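Local coordinates for protein RNA polymerase sigma factor SIGMA-28 (FliA) (Aquifex aeolicus, PDB 1RP3) that acts as the flagellar sigma factor, probably binding promoter DNA with RNA polymerase, and is bound here in an inactive conformation by the anti-sigma factor FlgM, at residues T30-H35 and I139-I144; L194-I199 and K226-L231; L204-V209 and S218-L223. All coordinates share one frame; numbering follows the deposited sequence.

Interaction 1: residues T30-H35 and I139-I144; sequences TNIKKH and INFSYI
His35 meets both Ile144 and Phe141, the first with its side chain and the second mainly through its backbone oxygen. CD1 of Ile144 lies 3.5 Å from CB of His35 and 3.5 Å from its ND1, so one methyl touches both the root of the histidine side chain and its ring. The two side chains cross at about a right angle. Phe141 has CG anti to its own backbone N (chi1 -157°), which carries the ring off its helix to bring CD1 within 3.4 Å of His35 O.

The two segments come from different sigma-70 regions: 30-35 lies on helix 7-33, within region 2, and 139-144 lies on helix 129-158 in region 3. With His35 and Phe141 CA atoms 6.4 Å apart, this buried contact joins the two regions closely. ND1 of His35 also hydrogen-bonds to Lys224 NZ, and its ring meets Phe200 of the same chain and Phe86 of the FlgM chain.

Packing is looser at Ile32, whose CG2 stays 4.2 Å from Phe141 CZ and whose side chain also rests on Ile80 and Tyr81. Beyond the buried core the segment 30-35 becomes partly exposed: the Lys33 and Lys34 amino groups hydrogen-bond to the backbone oxygens of Val40 and Glu203, respectively.

Interaction 2: residues L194-I199 and K226-L231; sequences LVIQLI and KALERL
The backbones of Ile196 and Ala227 make the nearest approach here, with CA atoms 7.3 Å apart, and both residues point their CB atoms toward the facing helix. Helix 190-201 and helix 217-236 are thus close enough for an isoleucine to meet an alanine directly.

The isoleucine does so with its longer branch. CG1 stands beside the backbone N (chi1 -68°), and the next torsion bends CD1 out of the extended path (chi2 -61°). As a result both carbons of the branch press on one methyl group: Ala227 CB is 3.5 Å from Ile196 CG1 and 3.6 Å from Ile196 CD1. A looser contact adds to this at 4.2 Å, between Ile196 CD1 and CD2 of Leu228. The leucine leaves its helix to one side of the contact, and only the end of its side chain approaches the isoleucine. It also packs on Tyr143, Ile144 and Leu147 of helix 129-158 and on Phe200.

Both segments belong to sigma-70 region 4, a helix-turn-helix family, and the contact holds the helix preceding the motif against its second helix. FlgM borders the site: Val79 of the FlgM chain packs on Ile196 and its Leu83 on Leu231. Gln197, turned off the contact, hydrogen-bonds through both ends of its amide to FlgM, at Tyr72, Glu73 and Ser75.

All the meeting groups are buried aliphatic carbons. Adhesion between these two segments therefore rests on shape and on exclusion of water, with the small alanine side chain setting how near the isoleucine branch can come.

Interaction 3: residues L204-V209 and S218-L223; sequences LPAKEV and SRVSQL
Matching torsions in Val209 and Val220 bring one methyl of each together: in both valines CG1 is anti to the backbone N (chi1 173° in Val209, 171° in Val220), and the two CG1 atoms meet at 3.7 Å. Helix 206-212 and helix 217-236 are the two helices of the region 4 helix-turn-helix. In sigma factors of this family the second of them is the recognition helix, which is consistent with a DNA-binding role here.

The valine side chains cross obliquely, and both branches of Val220 take part, its CG2 lying 4.0 Å from CG1 of Val209. Ala206, one turn earlier on the first helix, widens the contact more loosely. Its CB is 4.2 Å from Val220 CG1 and its carbonyl O 4.1 Å from the same methyl. Val220 CG1 thus sits against Ala206 and Val209, three residues apart on one face of helix 206-212, and the backbones come nearest where Ala206 CA and Val220 CA are 6.4 Å apart. An alanine in place of Val220 would lack both methyls and is likely to open a gap beside Val209 CG1 and Ala206 CB.

Pro205 occupies the N-cap of the first helix, where its O accepts a hydrogen bond from Val209 N and so ties the valine to the start of the helix. Val209 also packs on Leu198 and Ile199 of helix 190-201, while Val220 touches Thr215 in the turn. The second methyl of Val220, CG2, also comes to 4.2 Å from the backbone C of Val209.

How the interactions relate
Interactions 2 and 3, with centres about 10 Å apart, share helix 217-236, and interaction 3 is nested in the loop closed by interaction 2. A probable hydrogen bond from Leu204 N to Leu198 O, 3.2 Å, ties their first segments together, and Ile199 CG1 packs on Val209 CG2 at 3.7 Å. Interaction 1 lies about 12 Å, centre to centre, from each of the others. It meets interaction 2 where Ile144 CG1 touches Leu228 CD1 at 3.7 Å, and interaction 3 through a probable hydrogen bond from Asn140 ND2 to Ser221 O (3.2 Å). Regions 2, 3 and 4 are thereby packed together, and FlgM lies against segments of all three interactions, consistent with a compact, inactive sigma factor.

Interaction 1: residues T30-H35 and I139-I144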
loop_
_atom_site.group_PDB
_atom_site.type_symbol
_atom_site.label_atom_id
_atom_site.label_comp_id
_atom_site.label_asym_id
_atom_site.label_seq_id
_atom_site.Cartn_x
_atom_site.Cartn_y
_atom_site.Cartn_z
ATOM N N THR A 30 6.568 -0.622 -3.932
ATOM C CA THR A 30 6.183 0.238 -5.043
ATOM C C THR A 30 4.674 0.539 -4.970
ATOM O O THR A 30 4.245 1.676 -5.150
ATOM C CB THR A 30 6.525 -0.444 -6.411
ATOM O OG1 THR A 30 7.928 -0.719 -6.473
ATOM C CG2 THR A 30 6.164 0.450 -7.591
ATOM N N ASN A 31 3.874 -0.488 -4.705
ATOM C CA ASN A 31 2.430 -0.326 -4.631
ATOM C C ASN A 31 1.997 0.570 -3.479
ATOM O O ASN A 31 1.066 1.374 -3.620
ATOM C CB ASN A 31 1.740 -1.679 -4.553
ATOM C CG ASN A 31 0.250 -1.567 -4.708
ATOM O OD1 ASN A 31 -0.497 -1.912 -3.798
ATOM N ND2 ASN A 31 -0.198 -1.051 -5.851
ATOM N N ILE A 32 2.693 0.451 -2.352
ATOM C CA ILE A 32 2.394 1.274 -1.192
ATOM C C ILE A 32 2.865 2.698 -1.484
ATOM O O ILE A 32 2.193 3.659 -1.121
ATOM C CB ILE A 32 3.052 0.698 0.090
ATOM C CG1 ILE A 32 2.366 -0.610 0.474
ATOM C CG2 ILE A 32 2.959 1.659 1.248
ATOM C CD1 ILE A 32 3.062 -1.356 1.596
ATOM N N LYS A 33 3.978 2.823 -2.211
ATOM C CA LYS A 33 4.524 4.136 -2.569
ATOM C C LYS A 33 3.532 5.005 -3.341
ATOM O O LYS A 33 3.606 6.230 -3.296
ATOM C CB LYS A 33 5.817 3.992 -3.375
ATOM C CG LYS A 33 7.080 4.044 -2.536
ATOM C CD LYS A 33 7.369 5.450 -2.041
ATOM C CE LYS A 33 7.764 6.380 -3.180
ATOM N NZ LYS A 33 7.938 7.800 -2.728
ATOM N N LYS A 34 2.593 4.380 -4.035
ATOM C CA LYS A 34 1.604 5.142 -4.796
ATOM C C LYS A 34 0.661 5.961 -3.910
ATOM O O LYS A 34 -0.008 6.882 -4.385
ATOM C CB LYS A 34 0.779 4.218 -5.683
ATOM C CG LYS A 34 1.555 3.543 -6.795
ATOM C CD LYS A 34 0.643 2.563 -7.529
ATOM C CE LYS A 34 1.299 2.003 -8.777
ATOM N NZ LYS A 34 0.357 1.130 -9.517
ATOM N N HIS A 35 0.635 5.642 -2.620
ATOM C CA HIS A 35 -0.235 6.326 -1.670
ATOM C C HIS A 35 0.543 7.161 -0.665
ATOM O O HIS A 35 -0.029 7.690 0.283
ATOM C CB HIS A 35 -1.047 5.299 -0.887
ATOM C CG HIS A 35 -1.778 4.318 -1.754
ATOM N ND1 HIS A 35 -3.139 4.382 -1.942
ATOM C CD2 HIS A 35 -1.338 3.255 -2.450
ATOM C CE1 HIS A 35 -3.509 3.382 -2.727
ATOM N NE2 HIS A 35 -2.446 2.685 -3.053
ATOM N N ILE A 139 -2.357 13.096 4.735
ATOM C CA ILE A 139 -3.724 13.017 5.225
ATOM C C ILE A 139 -4.343 11.696 4.790
ATOM O O ILE A 139 -4.814 10.910 5.619
ATOM C CB ILE A 139 -4.581 14.200 4.706
ATOM C CG1 ILE A 139 -4.180 15.489 5.424
ATOM C CG2 ILE A 139 -6.069 13.907 4.902
ATOM C CD1 ILE A 139 -4.727 16.747 4.766
ATOM N N ASN A 140 -4.301 11.451 3.487
ATOM C CA ASN A 140 -4.825 10.226 2.908
ATOM C C ASN A 140 -4.136 8.980 3.437
ATOM O O ASN A 140 -4.773 7.929 3.592
ATOM C CB ASN A 140 -4.730 10.275 1.386
ATOM C CG ASN A 140 -5.877 11.025 0.772
ATOM O OD1 ASN A 140 -5.696 12.065 0.139
ATOM N ND2 ASN A 140 -7.087 10.519 0.990
ATOM N N PHE A 141 -2.842 9.084 3.738
ATOM C CA PHE A 141 -2.170 7.902 4.245
ATOM C C PHE A 141 -2.608 7.560 5.672
ATOM O O PHE A 141 -2.669 6.382 6.040
ATOM C CB PHE A 141 -0.652 7.955 4.094
ATOM C CG PHE A 141 -0.031 6.592 4.092
ATOM C CD1 PHE A 141 -0.261 5.722 3.033
ATOM C CD2 PHE A 141 0.698 6.136 5.185
ATOM C CE1 PHE A 141 0.215 4.423 3.067
ATOM C CE2 PHE A 141 1.179 4.826 5.226
ATOM C CZ PHE A 141 0.937 3.973 4.168
ATOM N N SER A 142 -2.976 8.582 6.441
ATOM C CA SER A 142 -3.457 8.384 7.802
ATOM C C SER A 142 -4.699 7.508 7.776
ATOM O O SER A 142 -4.877 6.662 8.645
ATOM C CB SER A 142 -3.828 9.722 8.446
ATOM O OG SER A 142 -2.704 10.574 8.535
ATOM N N TYR A 143 -5.560 7.720 6.784
ATOM C CA TYR A 143 -6.772 6.924 6.658
ATOM C C TYR A 143 -6.452 5.527 6.154
ATOM O O TYR A 143 -7.190 4.578 6.414
ATOM C CB TYR A 143 -7.791 7.616 5.762
ATOM C CG TYR A 143 -8.373 8.865 6.395
ATOM C CD1 TYR A 143 -9.258 8.779 7.480
ATOM C CD2 TYR A 143 -8.011 10.136 5.941
ATOM C CE1 TYR A 143 -9.766 9.929 8.092
ATOM C CE2 TYR A 143 -8.512 11.290 6.547
ATOM C CZ TYR A 143 -9.386 11.182 7.621
ATOM O OH TYR A 143 -9.887 12.322 8.213
ATOM N N ILE A 144 -5.344 5.396 5.435
ATOM C CA ILE A 144 -4.926 4.091 4.949
ATOM C C ILE A 144 -4.429 3.299 6.146
ATOM O O ILE A 144 -4.769 2.134 6.307
ATOM C CB ILE A 144 -3.829 4.219 3.871
ATOM C CG1 ILE A 144 -4.491 4.558 2.543
ATOM C CG2 ILE A 144 -3.006 2.926 3.743
ATOM C CD1 ILE A 144 -3.532 5.004 1.489
#

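Interaction 2: residues L194-I199 and K226-L231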
loop_
_atom_site.group_PDB
_atom_site.type_symbol
_atom_site.label_atom_id
_atom_site.label_comp_id
_atom_site.label_asym_id
_atom_site.label_seq_id
_atom_site.Cartn_x
_atom_site.Cartn_y
_atom_site.Cartn_z
ATOM N N LEU A 194 -16.394 4.907 -7.124
ATOM C CA LEU A 194 -15.673 5.037 -8.397
ATOM C C LEU A 194 -14.217 5.424 -8.159
ATOM O O LEU A 194 -13.321 4.915 -8.825
ATOM C CB LEU A 194 -16.345 6.087 -9.298
ATOM C CG LEU A 194 -15.568 6.585 -10.532
ATOM C CD1 LEU A 194 -15.225 5.440 -11.482
ATOM C CD2 LEU A 194 -16.370 7.647 -11.264
ATOM N N VAL A 195 -13.988 6.341 -7.225
ATOM C CA VAL A 195 -12.640 6.776 -6.909
ATOM C C VAL A 195 -11.864 5.623 -6.281
ATOM O O VAL A 195 -10.708 5.389 -6.625
ATOM C CB VAL A 195 -12.657 7.994 -5.958
ATOM C CG1 VAL A 195 -11.290 8.199 -5.301
ATOM C CG2 VAL A 195 -13.068 9.242 -6.722
ATOM N N ILE A 196 -12.516 4.875 -5.394
ATOM C CA ILE A 196 -11.865 3.753 -4.738
ATOM C C ILE A 196 -11.474 2.687 -5.750
ATOM O O ILE A 196 -10.375 2.136 -5.680
ATOM C CB ILE A 196 -12.751 3.129 -3.644
ATOM C CG1 ILE A 196 -12.910 4.098 -2.475
ATOM C CG2 ILE A 196 -12.128 1.847 -3.127
ATOM C CD1 ILE A 196 -11.599 4.467 -1.798
ATOM N N GLN A 197 -12.346 2.434 -6.722
ATOM C CA GLN A 197 -12.049 1.420 -7.722
ATOM C C GLN A 197 -10.862 1.833 -8.587
ATOM O O GLN A 197 -9.963 1.023 -8.842
ATOM C CB GLN A 197 -13.277 1.118 -8.591
ATOM C CG GLN A 197 -13.054 -0.020 -9.592
ATOM C CD GLN A 197 -14.330 -0.449 -10.323
ATOM O OE1 GLN A 197 -15.344 -0.799 -9.702
ATOM N NE2 GLN A 197 -14.269 -0.455 -11.647
ATOM N N LEU A 198 -10.838 3.093 -9.020
ATOM C CA LEU A 198 -9.741 3.563 -9.861
ATOM C C LEU A 198 -8.411 3.548 -9.118
ATOM O O LEU A 198 -7.356 3.296 -9.711
ATOM C CB LEU A 198 -10.023 4.968 -10.398
ATOM C CG LEU A 198 -11.077 5.153 -11.501
ATOM C CD1 LEU A 198 -11.166 6.618 -11.860
ATOM C CD2 LEU A 198 -10.746 4.347 -12.734
ATOM N N ILE A 199 -8.471 3.781 -7.811
ATOM C CA ILE A 199 -7.270 3.815 -6.996
ATOM C C ILE A 199 -6.726 2.455 -6.597
ATOM O O ILE A 199 -5.539 2.192 -6.772
ATOM C CB ILE A 199 -7.478 4.690 -5.734
ATOM C CG1 ILE A 199 -7.418 6.167 -6.135
ATOM C CG2 ILE A 199 -6.419 4.377 -4.677
ATOM C CD1 ILE A 199 -7.448 7.147 -4.994
ATOM N N LYS A 226 -12.725 10.357 2.507
ATOM C CA LYS A 226 -14.085 10.120 2.986
ATOM C C LYS A 226 -14.441 8.654 2.818
ATOM O O LYS A 226 -14.923 8.011 3.749
ATOM C CB LYS A 226 -15.087 11.006 2.252
ATOM N N ALA A 227 -14.150 8.104 1.649
ATOM C CA ALA A 227 -14.429 6.696 1.407
ATOM C C ALA A 227 -13.658 5.806 2.393
ATOM O O ALA A 227 -14.217 4.880 2.973
ATOM C CB ALA A 227 -14.075 6.337 -0.008
ATOM N N LEU A 228 -12.385 6.124 2.615
ATOM C CA LEU A 228 -11.555 5.341 3.525
ATOM C C LEU A 228 -12.035 5.444 4.964
ATOM O O LEU A 228 -11.948 4.472 5.711
ATOM C CB LEU A 228 -10.074 5.737 3.407
ATOM C CG LEU A 228 -9.405 5.385 2.073
ATOM C CD1 LEU A 228 -7.958 5.861 2.058
ATOM C CD2 LEU A 228 -9.496 3.891 1.836
ATOM N N GLU A 229 -12.541 6.617 5.347
ATOM C CA GLU A 229 -13.061 6.832 6.692
ATOM C C GLU A 229 -14.313 5.987 6.879
ATOM O O GLU A 229 -14.443 5.284 7.880
ATOM C CB GLU A 229 -13.391 8.294 6.918
ATOM N N ARG A 230 -15.222 6.034 5.905
ATOM C CA ARG A 230 -16.446 5.249 5.990
ATOM C C ARG A 230 -16.113 3.784 6.228
ATOM O O ARG A 230 -16.521 3.205 7.237
ATOM C CB ARG A 230 -17.283 5.360 4.710
ATOM C CG ARG A 230 -17.949 6.697 4.477
ATOM C CD ARG A 230 -19.192 6.522 3.603
ATOM N NE ARG A 230 -19.577 7.746 2.894
ATOM C CZ ARG A 230 -19.916 8.893 3.480
ATOM N NH1 ARG A 230 -19.929 9.001 4.803
ATOM N NH2 ARG A 230 -20.227 9.946 2.737
ATOM N N LEU A 231 -15.326 3.210 5.322
ATOM C CA LEU A 231 -14.940 1.808 5.409
ATOM C C LEU A 231 -14.420 1.404 6.779
ATOM O O LEU A 231 -14.795 0.353 7.287
ATOM C CB LEU A 231 -13.917 1.458 4.320
ATOM C CG LEU A 231 -14.427 1.554 2.877
ATOM C CD1 LEU A 231 -13.278 1.499 1.883
ATOM C CD2 LEU A 231 -15.422 0.456 2.608
#

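Interaction 3: residues L204-V209 and S218-L223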
loop_
_atom_site.group_PDB
_atom_site.type_symbol
_atom_site.label_atom_id
_atom_site.label_comp_id
_atom_site.label_asym_id
_atom_site.label_seq_id
_atom_site.Cartn_x
_atom_site.Cartn_y
_atom_site.Cartn_z
ATOM N N LEU A 204 -4.132 3.097 -9.498
ATOM C CA LEU A 204 -3.727 4.392 -10.005
ATOM C C LEU A 204 -3.597 5.417 -8.903
ATOM O O LEU A 204 -4.474 5.537 -8.068
ATOM C CB LEU A 204 -4.751 4.885 -11.025
ATOM C CG LEU A 204 -4.845 4.064 -12.308
ATOM C CD1 LEU A 204 -5.907 4.666 -13.202
ATOM C CD2 LEU A 204 -3.493 4.018 -13.014
ATOM N N PRO A 205 -2.490 6.169 -8.880
ATOM C CA PRO A 205 -2.301 7.193 -7.849
ATOM C C PRO A 205 -3.389 8.256 -8.020
ATOM O O PRO A 205 -4.048 8.329 -9.058
ATOM C CB PRO A 205 -0.916 7.762 -8.177
ATOM C CG PRO A 205 -0.231 6.614 -8.825
ATOM C CD PRO A 205 -1.297 6.057 -9.731
ATOM N N ALA A 206 -3.571 9.075 -6.996
ATOM C CA ALA A 206 -4.578 10.124 -7.008
ATOM C C ALA A 206 -4.376 11.082 -8.179
ATOM O O ALA A 206 -5.349 11.503 -8.811
ATOM C CB ALA A 206 -4.546 10.879 -5.685
ATOM N N LYS A 207 -3.116 11.384 -8.497
ATOM C CA LYS A 207 -2.804 12.297 -9.599
ATOM C C LYS A 207 -3.361 11.811 -10.938
ATOM O O LYS A 207 -3.857 12.607 -11.733
ATOM C CB LYS A 207 -1.290 12.544 -9.697
ATOM N N GLU A 208 -3.307 10.505 -11.171
ATOM C CA GLU A 208 -3.818 9.932 -12.406
ATOM C C GLU A 208 -5.333 9.895 -12.383
ATOM O O GLU A 208 -5.989 10.081 -13.408
ATOM C CB GLU A 208 -3.277 8.521 -12.608
ATOM C CG GLU A 208 -1.763 8.436 -12.589
ATOM C CD GLU A 208 -1.093 9.398 -13.569
ATOM O OE1 GLU A 208 -1.580 9.546 -14.709
ATOM O OE2 GLU A 208 -0.064 10.005 -13.201
ATOM N N VAL A 209 -5.895 9.664 -11.206
ATOM C CA VAL A 209 -7.337 9.606 -11.071
ATOM C C VAL A 209 -7.918 10.985 -11.359
ATOM O O VAL A 209 -8.978 11.100 -11.969
ATOM C CB VAL A 209 -7.730 9.104 -9.680
ATOM C CG1 VAL A 209 -9.225 9.198 -9.487
ATOM C CG2 VAL A 209 -7.271 7.654 -9.515
ATOM N N SER A 218 -6.987 17.728 -5.141
ATOM C CA SER A 218 -7.627 18.009 -3.858
ATOM C C SER A 218 -9.006 17.349 -3.769
ATOM O O SER A 218 -9.381 16.812 -2.725
ATOM C CB SER A 218 -7.768 19.510 -3.661
ATOM O OG SER A 218 -6.501 20.124 -3.769
ATOM N N ARG A 219 -9.744 17.378 -4.875
ATOM C CA ARG A 219 -11.068 16.774 -4.929
ATOM C C ARG A 219 -10.998 15.250 -4.832
ATOM O O ARG A 219 -11.771 14.635 -4.089
ATOM C CB ARG A 219 -11.789 17.188 -6.213
ATOM C CG ARG A 219 -13.118 16.481 -6.462
ATOM C CD ARG A 219 -14.089 16.685 -5.312
ATOM N NE ARG A 219 -15.349 15.995 -5.568
ATOM C CZ ARG A 219 -16.432 16.090 -4.801
ATOM N NH1 ARG A 219 -16.420 16.853 -3.712
ATOM N NH2 ARG A 219 -17.529 15.417 -5.130
ATOM N N VAL A 220 -10.093 14.639 -5.595
ATOM C CA VAL A 220 -9.955 13.190 -5.565
ATOM C C VAL A 220 -9.518 12.740 -4.175
ATOM O O VAL A 220 -9.982 11.724 -3.668
ATOM C CB VAL A 220 -8.970 12.677 -6.638
ATOM C CG1 VAL A 220 -8.684 11.190 -6.439
ATOM C CG2 VAL A 220 -9.558 12.885 -8.010
ATOM N N SER A 221 -8.713 13.573 -3.523
ATOM C CA SER A 221 -8.225 13.283 -2.183
ATOM C C SER A 221 -9.301 13.311 -1.104
ATOM O O SER A 221 -9.313 12.434 -0.236
ATOM C CB SER A 221 -7.067 14.209 -1.820
ATOM O OG SER A 221 -5.935 13.872 -2.606
ATOM N N GLN A 222 -10.202 14.294 -1.147
ATOM C CA GLN A 222 -11.271 14.349 -0.143
ATOM C C GLN A 222 -12.206 13.153 -0.338
ATOM O O GLN A 222 -12.671 12.552 0.624
ATOM C CB GLN A 222 -12.059 15.664 -0.198
ATOM C CG GLN A 222 -13.097 15.749 -1.307
ATOM C CD GLN A 222 -14.156 16.803 -1.033
ATOM O OE1 GLN A 222 -14.758 16.823 0.048
ATOM N NE2 GLN A 222 -14.388 17.691 -2.009
ATOM N N LEU A 223 -12.448 12.792 -1.594
ATOM C CA LEU A 223 -13.294 11.655 -1.915
ATOM C C LEU A 223 -12.670 10.332 -1.433
ATOM O O LEU A 223 -13.384 9.444 -0.968
ATOM C CB LEU A 223 -13.571 11.614 -3.418
ATOM C CG LEU A 223 -14.583 12.643 -3.949
ATOM C CD1 LEU A 223 -14.712 12.557 -5.473
ATOM C CD2 LEU A 223 -15.946 12.428 -3.296
#